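Local atomic coordinates of histidine acid phosphatase (Bifidobacterium longum subsp. infantis, PDB entry 6RXE), a protein that probably removes phosphate groups from inositol phosphates, including inositol hexakisphosphate, and from 2,3-bisphosphoglycerate. Residues 10-15 and 347-352; 55-60 and 264-269; 188-193 and 369-374. All coordinates share one frame; numbering follows the deposited sequence.

Contact 1. Residues 10-15 and 347-352; sequences YSSKQP and WALDAE. With IHS (D-myo-inositol-hexasulphate), chain C.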
# COMPACT_ATOMS: atom_id res chain seq x y z
N TYR A 10 7.07 0.36 -11.58
CA TYR A 10 7.36 0.18 -10.16
C TYR A 10 6.23 -0.50 -9.40
O TYR A 10 6.40 -0.80 -8.21
CB TYR A 10 7.68 1.53 -9.51
CG TYR A 10 8.94 2.19 -10.04
CD1 TYR A 10 10.02 1.42 -10.41
CD2 TYR A 10 9.04 3.57 -10.14
CE1 TYR A 10 11.18 2.01 -10.89
CE2 TYR A 10 10.20 4.16 -10.62
CZ TYR A 10 11.27 3.37 -10.99
OH TYR A 10 12.44 3.92 -11.46
N SER A 11 5.09 -0.75 -10.04
CA SER A 11 3.96 -1.42 -9.41
C SER A 11 3.58 -0.73 -8.10
O SER A 11 3.66 0.50 -7.99
CB SER A 11 4.29 -2.90 -9.18
OG SER A 11 3.21 -3.59 -8.56
N SER A 12 3.21 -1.51 -7.08
CA SER A 12 2.81 -0.96 -5.79
C SER A 12 3.97 -0.34 -5.01
O SER A 12 3.75 0.15 -3.90
CB SER A 12 2.14 -2.04 -4.93
OG SER A 12 2.85 -3.26 -5.01
N LYS A 13 5.20 -0.35 -5.54
CA LYS A 13 6.29 0.40 -4.93
C LYS A 13 6.55 1.72 -5.64
O LYS A 13 7.57 2.36 -5.39
CB LYS A 13 7.56 -0.46 -4.88
CG LYS A 13 7.54 -1.49 -3.74
CD LYS A 13 6.60 -2.64 -4.12
CE LYS A 13 6.32 -3.59 -2.99
NZ LYS A 13 5.07 -4.36 -3.29
N GLN A 14 5.64 2.14 -6.50
CA GLN A 14 5.69 3.45 -7.13
C GLN A 14 5.71 4.55 -6.07
O GLN A 14 4.79 4.62 -5.24
CB GLN A 14 4.49 3.64 -8.04
CG GLN A 14 4.29 5.05 -8.57
CD GLN A 14 5.40 5.47 -9.50
OE1 GLN A 14 5.79 4.73 -10.39
NE2 GLN A 14 5.93 6.68 -9.29
N PRO A 15 6.72 5.42 -6.05
CA PRO A 15 6.69 6.57 -5.14
C PRO A 15 5.52 7.48 -5.48
O PRO A 15 5.02 7.52 -6.60
CB PRO A 15 8.03 7.27 -5.40
CG PRO A 15 8.91 6.21 -6.00
CD PRO A 15 7.98 5.36 -6.82
N TRP A 347 3.24 -6.96 -14.09
CA TRP A 347 1.95 -7.62 -14.25
C TRP A 347 1.81 -8.74 -13.23
O TRP A 347 0.82 -8.81 -12.49
CB TRP A 347 1.81 -8.13 -15.68
CG TRP A 347 0.65 -9.04 -15.88
CD1 TRP A 347 -0.64 -8.83 -15.49
CD2 TRP A 347 0.67 -10.32 -16.53
NE1 TRP A 347 -1.43 -9.90 -15.85
CE2 TRP A 347 -0.65 -10.82 -16.49
CE3 TRP A 347 1.67 -11.08 -17.14
CZ2 TRP A 347 -0.99 -12.05 -17.04
CZ3 TRP A 347 1.33 -12.30 -17.68
CH2 TRP A 347 0.01 -12.78 -17.63
N ALA A 348 2.84 -9.59 -13.12
CA ALA A 348 2.72 -10.77 -12.26
C ALA A 348 2.49 -10.36 -10.82
O ALA A 348 1.53 -10.81 -10.17
CB ALA A 348 3.98 -11.63 -12.39
N LEU A 349 3.33 -9.45 -10.30
CA LEU A 349 3.11 -8.90 -8.97
C LEU A 349 1.71 -8.31 -8.86
O LEU A 349 0.94 -8.67 -7.95
CB LEU A 349 4.17 -7.84 -8.67
CG LEU A 349 4.16 -7.27 -7.25
CD1 LEU A 349 4.48 -8.35 -6.24
CD2 LEU A 349 5.15 -6.11 -7.14
N ASP A 350 1.34 -7.43 -9.80
CA ASP A 350 0.01 -6.82 -9.74
C ASP A 350 -1.05 -7.90 -9.69
O ASP A 350 -2.00 -7.82 -8.90
CB ASP A 350 -0.23 -5.88 -10.92
CG ASP A 350 0.29 -4.46 -10.67
OD1 ASP A 350 0.75 -4.17 -9.55
OD2 ASP A 350 0.21 -3.63 -11.60
N ALA A 351 -0.86 -8.97 -10.48
CA ALA A 351 -1.87 -10.03 -10.52
C ALA A 351 -2.07 -10.61 -9.13
O ALA A 351 -3.21 -10.70 -8.64
CB ALA A 351 -1.45 -11.11 -11.50
N GLU A 352 -0.97 -10.95 -8.45
CA GLU A 352 -1.08 -11.53 -7.13
C GLU A 352 -1.89 -10.63 -6.21
O GLU A 352 -2.77 -11.10 -5.48
CB GLU A 352 0.30 -11.81 -6.55
CG GLU A 352 0.30 -12.03 -5.05
CD GLU A 352 1.69 -11.97 -4.45
OE1 GLU A 352 1.94 -12.67 -3.45
OE2 GLU A 352 2.54 -11.22 -4.98
C1 IHS C . 3.40 -7.69 2.20
O1 IHS C . 4.17 -8.88 2.09
S1 IHS C . 3.55 -10.00 1.30
C2 IHS C . 3.96 -6.68 1.23
O2 IHS C . 2.98 -9.49 0.02
S2 IHS C . 6.40 -6.76 0.47
C3 IHS C . 3.17 -5.37 1.33
O3 IHS C . 4.55 -11.09 1.05
S3 IHS C . 3.10 -4.25 -0.90
C4 IHS C . 3.12 -4.81 2.74
O4 IHS C . 2.50 -10.75 2.12
S4 IHS C . 2.64 -2.29 3.08
C5 IHS C . 2.71 -5.85 3.78
S5 IHS C . 1.74 -5.17 6.04
C6 IHS C . 3.46 -7.16 3.64
S6 IHS C . 3.79 -8.73 5.52
O12 IHS C . 5.33 -6.46 1.54
O13 IHS C . 3.74 -4.41 0.48
O14 IHS C . 2.14 -3.71 2.78
O15 IHS C . 2.96 -5.33 5.10
O16 IHS C . 2.89 -8.09 4.51
O22 IHS C . 6.02 -7.89 -0.45
O23 IHS C . 3.46 -5.42 -1.80
O24 IHS C . 1.65 -1.29 2.53
O25 IHS C . 1.39 -6.47 6.69
O26 IHS C . 4.14 -7.77 6.63
O32 IHS C . 7.74 -7.04 1.14
O33 IHS C . 1.60 -4.08 -0.80
O34 IHS C . 4.02 -2.04 2.52
O35 IHS C . 0.58 -4.58 5.32
O36 IHS C . 5.04 -9.30 4.88
O42 IHS C . 6.51 -5.62 -0.52
O43 IHS C . 3.54 -2.92 -1.52
O44 IHS C . 2.89 -2.10 4.55
O45 IHS C . 2.10 -4.34 7.22
O46 IHS C . 3.15 -9.99 6.07
O HOH W 1 1.00 -4.46 -6.70

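Contact 2. Residues 55-60 and 264-269; sequences YDALLM and WYNTTD. With IHS (D-myo-inositol-hexasulphate), chain C.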
# COMPACT_ATOMS: atom_id res chain seq x y z
N TYR A 55 13.58 -10.63 0.20
CA TYR A 55 14.02 -10.65 -1.19
C TYR A 55 15.54 -10.61 -1.28
O TYR A 55 16.16 -11.44 -1.96
CB TYR A 55 13.40 -9.49 -1.96
CG TYR A 55 11.88 -9.52 -2.01
CD1 TYR A 55 11.20 -10.62 -2.51
CD2 TYR A 55 11.13 -8.44 -1.56
CE1 TYR A 55 9.82 -10.65 -2.56
CE2 TYR A 55 9.74 -8.46 -1.60
CZ TYR A 55 9.10 -9.57 -2.10
OH TYR A 55 7.72 -9.61 -2.15
N ASP A 56 16.16 -9.66 -0.57
CA ASP A 56 17.61 -9.57 -0.56
C ASP A 56 18.23 -10.79 0.12
O ASP A 56 19.28 -11.28 -0.33
CB ASP A 56 18.07 -8.28 0.14
CG ASP A 56 17.41 -8.07 1.50
OD1 ASP A 56 16.32 -8.63 1.75
OD2 ASP A 56 17.98 -7.32 2.32
N ALA A 57 17.59 -11.29 1.17
CA ALA A 57 18.08 -12.48 1.87
C ALA A 57 18.14 -13.69 0.94
O ALA A 57 19.18 -14.36 0.82
CB ALA A 57 17.19 -12.78 3.07
N LEU A 58 17.01 -14.00 0.29
CA LEU A 58 16.95 -15.15 -0.59
C LEU A 58 17.92 -15.01 -1.75
O LEU A 58 18.59 -15.99 -2.14
CB LEU A 58 15.52 -15.33 -1.10
CG LEU A 58 14.50 -15.82 -0.07
CD1 LEU A 58 13.09 -15.61 -0.59
CD2 LEU A 58 14.72 -17.29 0.28
N LEU A 59 18.03 -13.81 -2.32
CA LEU A 59 18.98 -13.63 -3.41
C LEU A 59 20.42 -13.80 -2.94
O LEU A 59 21.26 -14.29 -3.70
CB LEU A 59 18.77 -12.28 -4.09
CG LEU A 59 17.51 -12.22 -4.95
CD1 LEU A 59 17.39 -10.86 -5.61
CD2 LEU A 59 17.50 -13.34 -5.99
N MET A 60 20.72 -13.44 -1.69
CA MET A 60 22.08 -13.63 -1.19
C MET A 60 22.38 -15.11 -0.96
O MET A 60 23.51 -15.56 -1.18
CB MET A 60 22.31 -12.82 0.08
CG MET A 60 23.76 -12.85 0.58
SD MET A 60 24.95 -12.24 -0.64
CE MET A 60 26.50 -12.67 0.16
N TRP A 264 16.21 -22.63 -2.30
CA TRP A 264 16.71 -21.85 -1.18
C TRP A 264 15.55 -21.39 -0.32
O TRP A 264 14.60 -20.78 -0.82
CB TRP A 264 17.52 -20.65 -1.67
CG TRP A 264 18.74 -21.04 -2.44
CD1 TRP A 264 19.95 -21.38 -1.93
CD2 TRP A 264 18.85 -21.15 -3.86
NE1 TRP A 264 20.82 -21.70 -2.94
CE2 TRP A 264 20.17 -21.56 -4.14
CE3 TRP A 264 17.97 -20.95 -4.93
CZ2 TRP A 264 20.63 -21.77 -5.44
CZ3 TRP A 264 18.43 -21.15 -6.22
CH2 TRP A 264 19.75 -21.55 -6.47
N TYR A 265 15.62 -21.67 0.98
CA TYR A 265 14.74 -21.06 1.96
C TYR A 265 15.45 -19.89 2.62
O TYR A 265 16.68 -19.77 2.59
CB TYR A 265 14.30 -22.07 3.02
CG TYR A 265 13.42 -23.18 2.48
CD1 TYR A 265 13.97 -24.26 1.80
CD2 TYR A 265 12.04 -23.14 2.64
CE1 TYR A 265 13.17 -25.27 1.31
CE2 TYR A 265 11.23 -24.14 2.15
CZ TYR A 265 11.80 -25.21 1.49
OH TYR A 265 11.00 -26.21 0.99
N ASN A 266 14.65 -19.01 3.24
CA ASN A 266 15.19 -17.85 3.94
C ASN A 266 15.67 -18.27 5.33
O ASN A 266 15.12 -17.89 6.37
CB ASN A 266 14.15 -16.74 4.01
CG ASN A 266 14.74 -15.42 4.46
OD1 ASN A 266 15.95 -15.31 4.69
ND2 ASN A 266 13.89 -14.41 4.59
N THR A 267 16.73 -19.08 5.33
CA THR A 267 17.34 -19.61 6.54
C THR A 267 18.85 -19.39 6.48
O THR A 267 19.38 -18.92 5.48
CB THR A 267 17.01 -21.10 6.73
OG1 THR A 267 17.64 -21.86 5.70
CG2 THR A 267 15.50 -21.33 6.67
N THR A 268 19.54 -19.77 7.56
CA THR A 268 20.96 -19.42 7.70
C THR A 268 21.80 -20.01 6.57
O THR A 268 22.69 -19.35 6.04
CB THR A 268 21.49 -19.88 9.06
OG1 THR A 268 21.49 -21.32 9.12
CG2 THR A 268 20.63 -19.35 10.18
N ASP A 269 21.54 -21.27 6.21
CA ASP A 269 22.27 -21.92 5.13
C ASP A 269 21.40 -22.18 3.90
O ASP A 269 21.80 -22.95 3.02
CB ASP A 269 22.88 -23.23 5.63
CG ASP A 269 21.85 -24.16 6.25
OD1 ASP A 269 20.65 -23.82 6.24
OD2 ASP A 269 22.25 -25.24 6.75
C1 IHS C . 3.40 -7.69 2.20
O1 IHS C . 4.17 -8.88 2.09
S1 IHS C . 3.55 -10.00 1.30
C2 IHS C . 3.96 -6.68 1.23
O2 IHS C . 2.98 -9.49 0.02
S2 IHS C . 6.40 -6.76 0.47
C3 IHS C . 3.17 -5.37 1.33
O3 IHS C . 4.55 -11.09 1.05
S3 IHS C . 3.10 -4.25 -0.90
C4 IHS C . 3.12 -4.81 2.74
O4 IHS C . 2.50 -10.75 2.12
S4 IHS C . 2.64 -2.29 3.08
C5 IHS C . 2.71 -5.85 3.78
S5 IHS C . 1.74 -5.17 6.04
C6 IHS C . 3.46 -7.16 3.64
S6 IHS C . 3.79 -8.73 5.52
O12 IHS C . 5.33 -6.46 1.54
O13 IHS C . 3.74 -4.41 0.48
O14 IHS C . 2.14 -3.71 2.78
O15 IHS C . 2.96 -5.33 5.10
O16 IHS C . 2.89 -8.09 4.51
O22 IHS C . 6.02 -7.89 -0.45
O23 IHS C . 3.46 -5.42 -1.80
O24 IHS C . 1.65 -1.29 2.53
O25 IHS C . 1.39 -6.47 6.69
O26 IHS C . 4.14 -7.77 6.63
O32 IHS C . 7.74 -7.04 1.14
O33 IHS C . 1.60 -4.08 -0.80
O34 IHS C . 4.02 -2.04 2.52
O35 IHS C . 0.58 -4.58 5.32
O36 IHS C . 5.04 -9.30 4.88
O42 IHS C . 6.51 -5.62 -0.52
O43 IHS C . 3.54 -2.92 -1.52
O44 IHS C . 2.89 -2.10 4.55
O45 IHS C . 2.10 -4.34 7.22
O46 IHS C . 3.15 -9.99 6.07

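Contact 3. Residues 188-193 and 369-374; sequences LYFHKV and SIAQPL. With IHS (D-myo-inositol-hexasulphate), chain C.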
# COMPACT_ATOMS: atom_id res chain seq x y z
N LEU A 188 -7.77 -0.10 10.23
CA LEU A 188 -6.54 0.15 9.50
C LEU A 188 -5.64 -1.07 9.38
O LEU A 188 -4.53 -0.95 8.85
CB LEU A 188 -5.76 1.29 10.16
CG LEU A 188 -6.51 2.62 10.27
CD1 LEU A 188 -5.67 3.66 11.03
CD2 LEU A 188 -6.87 3.12 8.88
N TYR A 189 -6.08 -2.23 9.86
CA TYR A 189 -5.32 -3.47 9.75
C TYR A 189 -6.28 -4.65 9.79
O TYR A 189 -6.04 -5.65 10.46
CB TYR A 189 -4.28 -3.59 10.86
CG TYR A 189 -3.02 -4.33 10.46
CD1 TYR A 189 -2.09 -3.76 9.60
CD2 TYR A 189 -2.76 -5.61 10.94
CE1 TYR A 189 -0.93 -4.43 9.24
CE2 TYR A 189 -1.60 -6.30 10.57
CZ TYR A 189 -0.70 -5.70 9.72
OH TYR A 189 0.45 -6.37 9.36
N PHE A 190 -7.39 -4.54 9.05
CA PHE A 190 -8.49 -5.49 9.12
C PHE A 190 -8.23 -6.78 8.36
O PHE A 190 -9.09 -7.67 8.38
CB PHE A 190 -9.77 -4.81 8.59
CG PHE A 190 -9.58 -4.07 7.29
CD1 PHE A 190 -9.18 -4.72 6.14
CD2 PHE A 190 -9.78 -2.70 7.24
CE1 PHE A 190 -9.00 -4.04 4.96
CE2 PHE A 190 -9.60 -2.01 6.06
CZ PHE A 190 -9.21 -2.68 4.91
N HIS A 191 -7.09 -6.92 7.69
CA HIS A 191 -6.81 -8.09 6.87
C HIS A 191 -6.11 -9.21 7.61
O HIS A 191 -5.95 -10.30 7.05
CB HIS A 191 -5.97 -7.70 5.65
CG HIS A 191 -4.65 -7.09 6.00
ND1 HIS A 191 -4.53 -5.86 6.60
CD2 HIS A 191 -3.39 -7.55 5.83
CE1 HIS A 191 -3.26 -5.59 6.79
NE2 HIS A 191 -2.54 -6.59 6.33
N LYS A 192 -5.67 -8.99 8.85
CA LYS A 192 -4.96 -10.00 9.62
C LYS A 192 -5.52 -10.06 11.04
O LYS A 192 -5.95 -9.04 11.59
CB LYS A 192 -3.46 -9.72 9.69
CG LYS A 192 -2.69 -10.00 8.40
CD LYS A 192 -1.25 -9.54 8.54
CE LYS A 192 -0.44 -9.84 7.29
NZ LYS A 192 0.93 -9.25 7.36
N VAL A 193 -5.48 -11.25 11.63
CA VAL A 193 -5.91 -11.39 13.02
C VAL A 193 -4.91 -10.73 13.96
O VAL A 193 -5.30 -10.07 14.93
CB VAL A 193 -6.11 -12.88 13.36
CG1 VAL A 193 -6.07 -13.10 14.87
CG2 VAL A 193 -7.44 -13.37 12.79
N SER A 369 -14.62 -7.11 0.74
CA SER A 369 -15.59 -6.79 1.78
C SER A 369 -14.92 -6.56 3.13
O SER A 369 -15.53 -5.93 4.01
CB SER A 369 -16.64 -7.90 1.91
OG SER A 369 -16.05 -9.10 2.38
N ILE A 370 -13.69 -7.04 3.32
CA ILE A 370 -12.97 -6.86 4.57
C ILE A 370 -12.76 -5.39 4.90
O ILE A 370 -12.55 -5.04 6.07
CB ILE A 370 -11.61 -7.60 4.54
CG1 ILE A 370 -10.68 -6.97 3.50
CG2 ILE A 370 -11.81 -9.08 4.24
CD1 ILE A 370 -9.27 -7.55 3.51
N ALA A 371 -12.79 -4.52 3.89
CA ALA A 371 -12.63 -3.09 4.11
C ALA A 371 -13.86 -2.45 4.73
O ALA A 371 -13.80 -1.27 5.10
CB ALA A 371 -12.30 -2.40 2.79
N GLN A 372 -14.96 -3.19 4.87
CA GLN A 372 -16.21 -2.60 5.34
C GLN A 372 -16.08 -1.81 6.65
O GLN A 372 -16.67 -0.73 6.73
CB GLN A 372 -17.28 -3.69 5.48
CG GLN A 372 -18.67 -3.14 5.72
CD GLN A 372 -19.16 -2.28 4.57
OE1 GLN A 372 -19.07 -2.67 3.41
NE2 GLN A 372 -19.68 -1.10 4.90
N PRO A 373 -15.35 -2.28 7.68
CA PRO A 373 -15.21 -1.44 8.89
C PRO A 373 -14.71 -0.04 8.59
O PRO A 373 -15.27 0.94 9.09
CB PRO A 373 -14.21 -2.24 9.74
CG PRO A 373 -14.36 -3.64 9.29
CD PRO A 373 -14.67 -3.58 7.83
N LEU A 374 -13.69 0.08 7.73
CA LEU A 374 -13.16 1.39 7.39
C LEU A 374 -14.22 2.26 6.72
O LEU A 374 -14.44 3.40 7.13
CB LEU A 374 -11.94 1.24 6.48
CG LEU A 374 -11.26 2.55 6.10
CD1 LEU A 374 -10.90 3.33 7.35
CD2 LEU A 374 -10.03 2.30 5.24
C1 IHS C . 3.40 -7.69 2.20
O1 IHS C . 4.17 -8.88 2.09
S1 IHS C . 3.55 -10.00 1.30
C2 IHS C . 3.96 -6.68 1.23
O2 IHS C . 2.98 -9.49 0.02
S2 IHS C . 6.40 -6.76 0.47
C3 IHS C . 3.17 -5.37 1.33
O3 IHS C . 4.55 -11.09 1.05
S3 IHS C . 3.10 -4.25 -0.90
C4 IHS C . 3.12 -4.81 2.74
O4 IHS C . 2.50 -10.75 2.12
S4 IHS C . 2.64 -2.29 3.08
C5 IHS C . 2.71 -5.85 3.78
S5 IHS C . 1.74 -5.17 6.04
C6 IHS C . 3.46 -7.16 3.64
S6 IHS C . 3.79 -8.73 5.52
O12 IHS C . 5.33 -6.46 1.54
O13 IHS C . 3.74 -4.41 0.48
O14 IHS C . 2.14 -3.71 2.78
O15 IHS C . 2.96 -5.33 5.10
O16 IHS C . 2.89 -8.09 4.51
O22 IHS C . 6.02 -7.89 -0.45
O23 IHS C . 3.46 -5.42 -1.80
O24 IHS C . 1.65 -1.29 2.53
O25 IHS C . 1.39 -6.47 6.69
O26 IHS C . 4.14 -7.77 6.63
O32 IHS C . 7.74 -7.04 1.14
O33 IHS C . 1.60 -4.08 -0.80
O34 IHS C . 4.02 -2.04 2.52
O35 IHS C . 0.58 -4.58 5.32
O36 IHS C . 5.04 -9.30 4.88
O42 IHS C . 6.51 -5.62 -0.52
O43 IHS C . 3.54 -2.92 -1.52
O44 IHS C . 2.89 -2.10 4.55
O45 IHS C . 2.10 -4.34 7.22
O46 IHS C . 3.15 -9.99 6.07

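Contact 1. Residues 10-15 and 347-352
Ser11 reaches across to helix 339-357 and donates its OG to Asp350 OD1 at 2.7 Å. With OG anti to the backbone N (chi1 180°), the hydroxyl is placed at the carboxylate, which it meets from above its plane, 41° out of it. The same OG lies against the hydrocarbon of Leu349, whose CD2 approaches it to 3.5 Å. Ser12 works at one remove: its OG donates to a water at 2.8 Å, and that water in turn donates to Asp350 OD1 at 2.9 Å. OD1 is therefore gripped by one serine directly and by the next through water, while OD2 is held by Tyr429 OH and Gly436 N, which together should fix the rotation of the carboxylate. Lys13 completes the relay. Its chain bends at chi2 (75°), and NZ donates both to Ser12 OG at 3.0 Å and to O43 of the inositol hexasulphate at 2.7 Å; a second oxygen of that sulfate, O23, lies doubtfully close. Ser12 is thus the second-shell partner of a ligand-binding lysine, and Asp350 stands behind it through the water, a chain of bonds that is likely to order the loop beside the anion site. Helix 301-315 packs alongside, with Tyr309 against Ser11, Ile313 against Lys13 and Met306 against Leu349, while helix 222-232 meets Trp347, Ala351 and Glu352.

Contact 2. Residues 55-60 and 264-269
While Ala57 and Leu58 press against Asn266, Tyr55, at the start of the same helix, donates its OH to O22 of the inositol hexasulphate at 3.0 Å. Its side chain also touches Asp307 and Asn310 of helix 301-315. With an alanine here, the sulfate would probably lose this donor and a gap would open beside Asp307 and Asn310.

From Ala57 on, the helix turns to its other task, packing. Leu58 carries most of it: with CG anti to the carbonyl carbon (chi1 -71°), the branch CD2 dips onto the backbone of 264-269, coming to 3.4 Å from Asn266 N and 3.6 Å from Tyr265 C. CD2 also meets Asn266 CB at 3.8 Å, the two side chains crossing at about a right angle. The asparagine amide lies against Ala57, whose CB is 3.3 Å from OD1 of Asn266, and on the nitrogen side ND2 donates to Tyr53 O just ahead of the helix. That bond ties the loop at Asn266 to the chain leading into helix 55-68. Trp264 leads its indole further along the helix, touching Arg61 and Met62, and its NE1 is bonded to Thr65 OG1.

Ile298 of the partner strand closes on Leu58 and Trp264 alike. The strand 264-265 pairs antiparallel with 297-298; the regular strand ends at Tyr265, though Asn266 still bonds to Lys296 through the backbone. Asn266 is the centre of an inverse gamma turn whose Thr267 N to Tyr265 O bond, 2.8 Å, is weak. This is a two-stranded antiparallel sheet laid against the flank of a helix, in the largely helical part that accompanies the alpha/beta core in branch 2 histidine phosphatases.

Contact 3. Residues 188-193 and 369-374
Phe190 lays one face of its ring on the backbone of 369-374, with Ala371 CA 3.8 Å from the ring centroid and 22° off its normal, a CH-pi contact. Ile370 O sits over the same face, 3.4 Å from Phe190 CG. Around this patch the apolar atoms close in: Ile370 CG1 comes to 3.7 Å from Phe190 CE1, the isoleucine chain crossing the ring at about a right angle, and Leu374 CB lies 4.0 Å from Phe190 CE2. The first torsion of Phe190 (chi1 47°), which places CG between the backbone N and the carbonyl carbon, turns the ring onto Ile370 and Ala371. Ile370 CD1 also touches His191 CB at 3.9 Å.

Further out, a type I turn from Tyr189 to Lys192 gives Phe190 and Lys192 different partners. Phe190 is backed by Thr402 and Pro405 of helix 400-410, whereas Lys192, extended beyond CG, brings NZ to O46 at 2.7 Å and to O25 at 2.9 Å, bridging two sulfates of the ligand. Tyr189 OH bonds weakly to the sulfate of O25 and O45, its ring carrying His191 CE1 over one face and meeting His399 edge-to-face. His399, Ala400 and Glu401 form the His-Ala-Glu signature of MINPP-type phosphatases; Ala400 N binds the ligand too. One turn thus carries both apolar packing and a lysine for the anion, and the packing may help to hold Lys192 ready for a polyanionic substrate.

How the contacts relate
All three contacts are largely buried, but their chemistry differs with place. Contact 1, its centre about 10 Å from that of the chain, joins its segments by a polar relay through serines, water and a carboxylate. Contact 3, its centre about 14 Å from the chain's, is ring and aliphatic packing beside the strand 391-398, and contact 2, centred about 24 Å out from the same point, mixes leucine packing with an amide toward the periphery. Contacts 1 and 2 both lean on helix 301-315, while contacts 1 and 3 use successive helices, 339-357 and 372-386. None touches another; the shared inositol hexasulphate connects them, each supplying at least one donor, consistent with a pocket for highly phosphorylated substrates.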